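Local coordinates for 5' nucleotidase family protein (Staphylococcus aureus subsp. aureus, PDB 4Q7F) that belongs to the 5'-nucleotidase family, joining a calcineurin-like phosphoesterase domain that carries manganese and magnesium to a C-terminal 5'-nucleotidase domain, at residues I20-V25 and K148-G153; Y118-L123 and S140-N145. All coordinates share one frame; numbering follows the deposited sequence.

Contact 1: I20-V25 and K148-G153; sequences IAFYVV and KYFQVG
Phe150 makes the first touch of its strand on residues 20-25, meeting Phe22 rim to rim. Phe22 CE2 lies 4.0 Å from Phe150 CZ, and each of these atoms sits near the plane of the opposite ring, so the rings meet edge to edge and not by their faces. The two side chains come from opposite directions. Farther round the same rim, Phe150 CE2 is 4.1 Å from Ile20 CD1, which also stays near the ring plane. Two residues on, Val152 closes the contact: its CG2 methyl packs 3.6 Å from Ile20 CD1, the closest approach here. Ile20 reaches both partners because its longer branch is fully extended, with CG1 opposite the backbone N (chi1 178°) and CD1 carried straight outward. That one methyl meets the valine branch and the aromatic edge side by side.

The contact is wholly apolar, and three of its four residues are buried. The short strand axes stay 10.7 Å apart and their N-to-C directions make an angle of 142°, roughly antiparallel but well splayed, a spacing suited to layers meeting through side chains, as in the two-sheet core of calcineurin-like phosphoesterases. Phe66 of strand 65-69 stacks on Phe150 and also touches Ile20. Strand 19-25 lies inside its mixed sheet, between strands 65-69 and 270-278, whereas strand 147-152 forms the border of the second sheet, hydrogen-bonded along strand 155-163.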
# COMPACT_ATOMS: atom_id res chain seq x y z
N ILE A 20 -28.01 9.75 11.20
CA ILE A 20 -27.49 8.96 10.12
C ILE A 20 -26.05 8.63 10.40
O ILE A 20 -25.24 9.52 10.74
CB ILE A 20 -27.65 9.67 8.76
CG1 ILE A 20 -27.05 8.82 7.63
CG2 ILE A 20 -27.03 11.07 8.81
CD1 ILE A 20 -27.16 9.45 6.26
N ALA A 21 -25.72 7.36 10.26
CA ALA A 21 -24.36 6.93 10.51
C ALA A 21 -23.65 6.52 9.25
O ALA A 21 -24.23 5.83 8.39
CB ALA A 21 -24.34 5.79 11.52
N PHE A 22 -22.38 6.93 9.17
CA PHE A 22 -21.50 6.60 8.08
C PHE A 22 -20.41 5.68 8.59
O PHE A 22 -19.68 6.03 9.49
CB PHE A 22 -20.85 7.86 7.51
CG PHE A 22 -21.80 8.74 6.77
CD1 PHE A 22 -22.50 9.74 7.42
CD2 PHE A 22 -21.97 8.60 5.39
CE1 PHE A 22 -23.36 10.57 6.73
CE2 PHE A 22 -22.82 9.43 4.70
CZ PHE A 22 -23.53 10.41 5.37
N TYR A 23 -20.34 4.49 8.00
CA TYR A 23 -19.33 3.49 8.33
C TYR A 23 -18.36 3.33 7.18
O TYR A 23 -18.76 3.16 6.02
CB TYR A 23 -19.99 2.13 8.56
CG TYR A 23 -20.89 2.09 9.73
CD1 TYR A 23 -20.37 1.82 11.00
CD2 TYR A 23 -22.26 2.33 9.61
CE1 TYR A 23 -21.17 1.78 12.10
CE2 TYR A 23 -23.08 2.28 10.71
CZ TYR A 23 -22.53 2.01 11.95
OH TYR A 23 -23.31 1.97 13.05
N VAL A 24 -17.08 3.30 7.50
CA VAL A 24 -16.10 3.16 6.47
C VAL A 24 -14.98 2.21 6.84
O VAL A 24 -14.53 2.18 7.98
CB VAL A 24 -15.51 4.55 6.05
CG1 VAL A 24 -15.03 5.33 7.27
CG2 VAL A 24 -14.37 4.38 5.04
N VAL A 25 -14.62 1.38 5.86
CA VAL A 25 -13.44 0.53 5.93
C VAL A 25 -12.53 1.08 4.83
O VAL A 25 -12.99 1.65 3.82
CB VAL A 25 -13.71 -0.97 5.73
CG1 VAL A 25 -14.43 -1.52 6.94
CG2 VAL A 25 -14.50 -1.26 4.46
N LYS A 148 -21.86 11.72 -5.88
CA LYS A 148 -23.17 11.10 -5.60
C LYS A 148 -23.95 11.99 -4.64
O LYS A 148 -23.41 12.52 -3.67
CB LYS A 148 -22.94 9.72 -4.95
CG LYS A 148 -24.19 8.99 -4.44
CD LYS A 148 -23.79 7.68 -3.76
CE LYS A 148 -24.95 7.03 -3.02
NZ LYS A 148 -26.11 6.72 -3.91
N TYR A 149 -25.25 12.14 -4.89
CA TYR A 149 -26.09 12.93 -4.02
C TYR A 149 -27.25 12.07 -3.52
O TYR A 149 -27.74 11.22 -4.26
CB TYR A 149 -26.66 14.14 -4.78
CG TYR A 149 -25.63 15.17 -5.22
CD1 TYR A 149 -25.11 16.09 -4.31
CD2 TYR A 149 -25.21 15.25 -6.54
CE1 TYR A 149 -24.18 17.04 -4.71
CE2 TYR A 149 -24.29 16.21 -6.95
CZ TYR A 149 -23.77 17.10 -6.03
OH TYR A 149 -22.86 18.05 -6.42
N PHE A 150 -27.66 12.28 -2.27
CA PHE A 150 -28.85 11.59 -1.73
C PHE A 150 -29.49 12.43 -0.63
O PHE A 150 -28.85 13.33 -0.09
CB PHE A 150 -28.53 10.17 -1.25
CG PHE A 150 -27.53 10.10 -0.14
CD1 PHE A 150 -26.17 9.99 -0.41
CD2 PHE A 150 -27.94 10.12 1.18
CE1 PHE A 150 -25.24 9.93 0.61
CE2 PHE A 150 -27.02 10.06 2.22
CZ PHE A 150 -25.67 9.96 1.93
N GLN A 151 -30.75 12.15 -0.33
CA GLN A 151 -31.46 12.90 0.71
C GLN A 151 -31.49 12.23 2.07
O GLN A 151 -31.55 11.01 2.19
CB GLN A 151 -32.89 13.25 0.28
CG GLN A 151 -32.95 14.33 -0.78
CD GLN A 151 -32.25 13.91 -2.04
OE1 GLN A 151 -32.52 12.83 -2.57
NE2 GLN A 151 -31.34 14.75 -2.53
N VAL A 152 -31.44 13.08 3.09
CA VAL A 152 -31.59 12.69 4.48
C VAL A 152 -32.63 13.68 4.97
O VAL A 152 -32.33 14.87 5.21
CB VAL A 152 -30.31 12.84 5.30
CG1 VAL A 152 -30.59 12.48 6.77
CG2 VAL A 152 -29.20 11.99 4.72
N GLY A 153 -33.87 13.21 5.07
CA GLY A 153 -34.97 14.08 5.44
C GLY A 153 -35.08 15.12 4.34
O GLY A 153 -35.05 14.79 3.17

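Contact 2: Y118-L123 and S140-N145; sequences YLKDTL and STLTDN
Leu142 reaches helix 116-125 with both of its methyls, and this is the fuller half of the contact. Its CD2 meets CD2 of the buried Leu119 at 4.3 Å, while its CD1 lies 3.9 Å from Lys120 CE. With CG opposite the backbone N (chi1 167°), the Leu142 side chain stretches out from its loop to bring these methyls up to the helix. Beside them, a single pair of methyls is in touch: Leu123 CD1 and Thr143 CG2, 4.0 Å apart.

The more open flank belongs to Lys120. It is partly exposed and lends only its aliphatic chain to Leu142; the ammonium at its end forms a salt bridge with Glu137. Away from the helix, the loop braces itself with hydroxyls. Thr143 turns CG2 to Leu123 and uses OG1 as a donor to Asn145 O (2.8 Å), approaching from above the carbonyl plane. Thr141 OG1 in turn donates to Thr143 O at 2.6 Å, almost in line with that carbonyl (163°). The two bonds tie the turn to itself: one spans Leu142, the other the exposed Asp144.

Leu119 also touches Glu111 and Phe112 in the loop leading into helix 116-125. Across the contact, strand 140-141 edges a small antiparallel sheet beside strand 135-137, so the packing sets this helix against the turn that follows strand 140-141.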
# COMPACT_ATOMS: atom_id res chain seq x y z
N TYR A 118 -8.38 -5.62 -15.71
CA TYR A 118 -8.75 -6.34 -14.50
C TYR A 118 -9.58 -5.40 -13.61
O TYR A 118 -10.64 -5.78 -13.14
CB TYR A 118 -7.50 -6.83 -13.80
CG TYR A 118 -7.76 -7.71 -12.60
CD1 TYR A 118 -8.02 -9.07 -12.74
CD2 TYR A 118 -7.69 -7.19 -11.32
CE1 TYR A 118 -8.23 -9.88 -11.64
CE2 TYR A 118 -7.87 -7.98 -10.22
CZ TYR A 118 -8.15 -9.32 -10.38
OH TYR A 118 -8.34 -10.08 -9.25
N LEU A 119 -9.14 -4.15 -13.45
CA LEU A 119 -9.87 -3.16 -12.65
C LEU A 119 -11.25 -2.87 -13.23
O LEU A 119 -12.26 -2.93 -12.52
CB LEU A 119 -9.07 -1.87 -12.53
CG LEU A 119 -9.75 -0.75 -11.74
CD1 LEU A 119 -10.16 -1.22 -10.34
CD2 LEU A 119 -8.86 0.48 -11.65
N LYS A 120 -11.30 -2.56 -14.53
CA LYS A 120 -12.57 -2.25 -15.19
C LYS A 120 -13.57 -3.39 -15.03
O LYS A 120 -14.74 -3.15 -14.71
CB LYS A 120 -12.37 -1.91 -16.67
CG LYS A 120 -11.64 -0.59 -16.94
CD LYS A 120 -11.68 -0.27 -18.42
CE LYS A 120 -11.02 1.06 -18.75
NZ LYS A 120 -10.96 1.31 -20.22
N ASP A 121 -13.12 -4.63 -15.26
CA ASP A 121 -13.98 -5.81 -15.08
C ASP A 121 -14.51 -5.89 -13.63
O ASP A 121 -15.67 -6.24 -13.38
CB ASP A 121 -13.19 -7.08 -15.40
CG ASP A 121 -14.00 -8.33 -15.17
OD1 ASP A 121 -14.98 -8.54 -15.90
OD2 ASP A 121 -13.64 -9.11 -14.24
N THR A 122 -13.64 -5.59 -12.67
CA THR A 122 -14.00 -5.58 -11.27
C THR A 122 -15.11 -4.55 -11.00
O THR A 122 -16.19 -4.89 -10.42
CB THR A 122 -12.74 -5.31 -10.40
OG1 THR A 122 -11.85 -6.42 -10.51
CG2 THR A 122 -13.09 -5.13 -8.95
N LEU A 123 -14.93 -3.32 -11.49
CA LEU A 123 -15.93 -2.29 -11.25
C LEU A 123 -17.31 -2.66 -11.79
O LEU A 123 -18.32 -2.32 -11.18
CB LEU A 123 -15.51 -0.93 -11.81
CG LEU A 123 -14.18 -0.39 -11.25
CD1 LEU A 123 -13.90 1.02 -11.76
CD2 LEU A 123 -14.20 -0.40 -9.75
N SER A 140 -12.66 11.90 -20.05
CA SER A 140 -13.70 11.77 -19.04
C SER A 140 -13.16 10.94 -17.86
O SER A 140 -12.05 10.41 -17.94
CB SER A 140 -14.97 11.13 -19.62
OG SER A 140 -14.76 9.77 -19.93
N THR A 141 -13.92 10.87 -16.78
CA THR A 141 -13.49 10.11 -15.61
C THR A 141 -13.43 8.62 -15.93
O THR A 141 -14.23 8.11 -16.71
CB THR A 141 -14.41 10.36 -14.40
OG1 THR A 141 -15.77 10.07 -14.75
CG2 THR A 141 -14.29 11.82 -13.92
N LEU A 142 -12.43 7.95 -15.38
CA LEU A 142 -12.28 6.50 -15.53
C LEU A 142 -13.55 5.83 -15.04
O LEU A 142 -14.11 4.98 -15.72
CB LEU A 142 -11.06 6.01 -14.75
CG LEU A 142 -10.92 4.50 -14.54
CD1 LEU A 142 -10.88 3.73 -15.85
CD2 LEU A 142 -9.69 4.22 -13.69
N THR A 143 -14.00 6.23 -13.84
CA THR A 143 -15.25 5.70 -13.26
C THR A 143 -16.45 6.43 -13.84
O THR A 143 -16.32 7.55 -14.36
CB THR A 143 -15.30 5.85 -11.72
OG1 THR A 143 -15.06 7.21 -11.31
CG2 THR A 143 -14.27 4.96 -11.07
N ASP A 144 -17.61 5.78 -13.79
CA ASP A 144 -18.83 6.40 -14.30
C ASP A 144 -19.07 7.76 -13.65
O ASP A 144 -19.43 8.71 -14.32
CB ASP A 144 -20.05 5.50 -14.04
CG ASP A 144 -20.02 4.21 -14.86
OD1 ASP A 144 -19.25 4.13 -15.82
OD2 ASP A 144 -20.78 3.28 -14.54
N ASN A 145 -18.88 7.84 -12.34
CA ASN A 145 -19.10 9.10 -11.63
C ASN A 145 -18.06 9.36 -10.58
O ASN A 145 -17.34 8.46 -10.15
CB ASN A 145 -20.46 9.09 -10.96
CG ASN A 145 -21.60 9.27 -11.93
OD1 ASN A 145 -21.82 10.36 -12.45
ND2 ASN A 145 -22.37 8.22 -12.14

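In the fold
Both contacts belong to the calcineurin-like phosphoesterase part, with centres 22 Å apart and no touch between them other than chain continuity. Segment 140-145 of contact 2 runs almost directly into strand 147-152 of contact 1, and helix 116-125 also falls between the two strands of contact 1 in sequence. Contact 1 joins two sheets; contact 2 packs a helix against the turn after strand 140-141. Strand 19-25 leads to the manganese ligands Asp27 and His29. Contact 2 lies nearby but does not reach the metals: the Leu119 side chain is about 12 Å from the magnesium ion and about 14 Å from the manganese. Its helix follows Asn109, which binds magnesium and lines the ligand pocket.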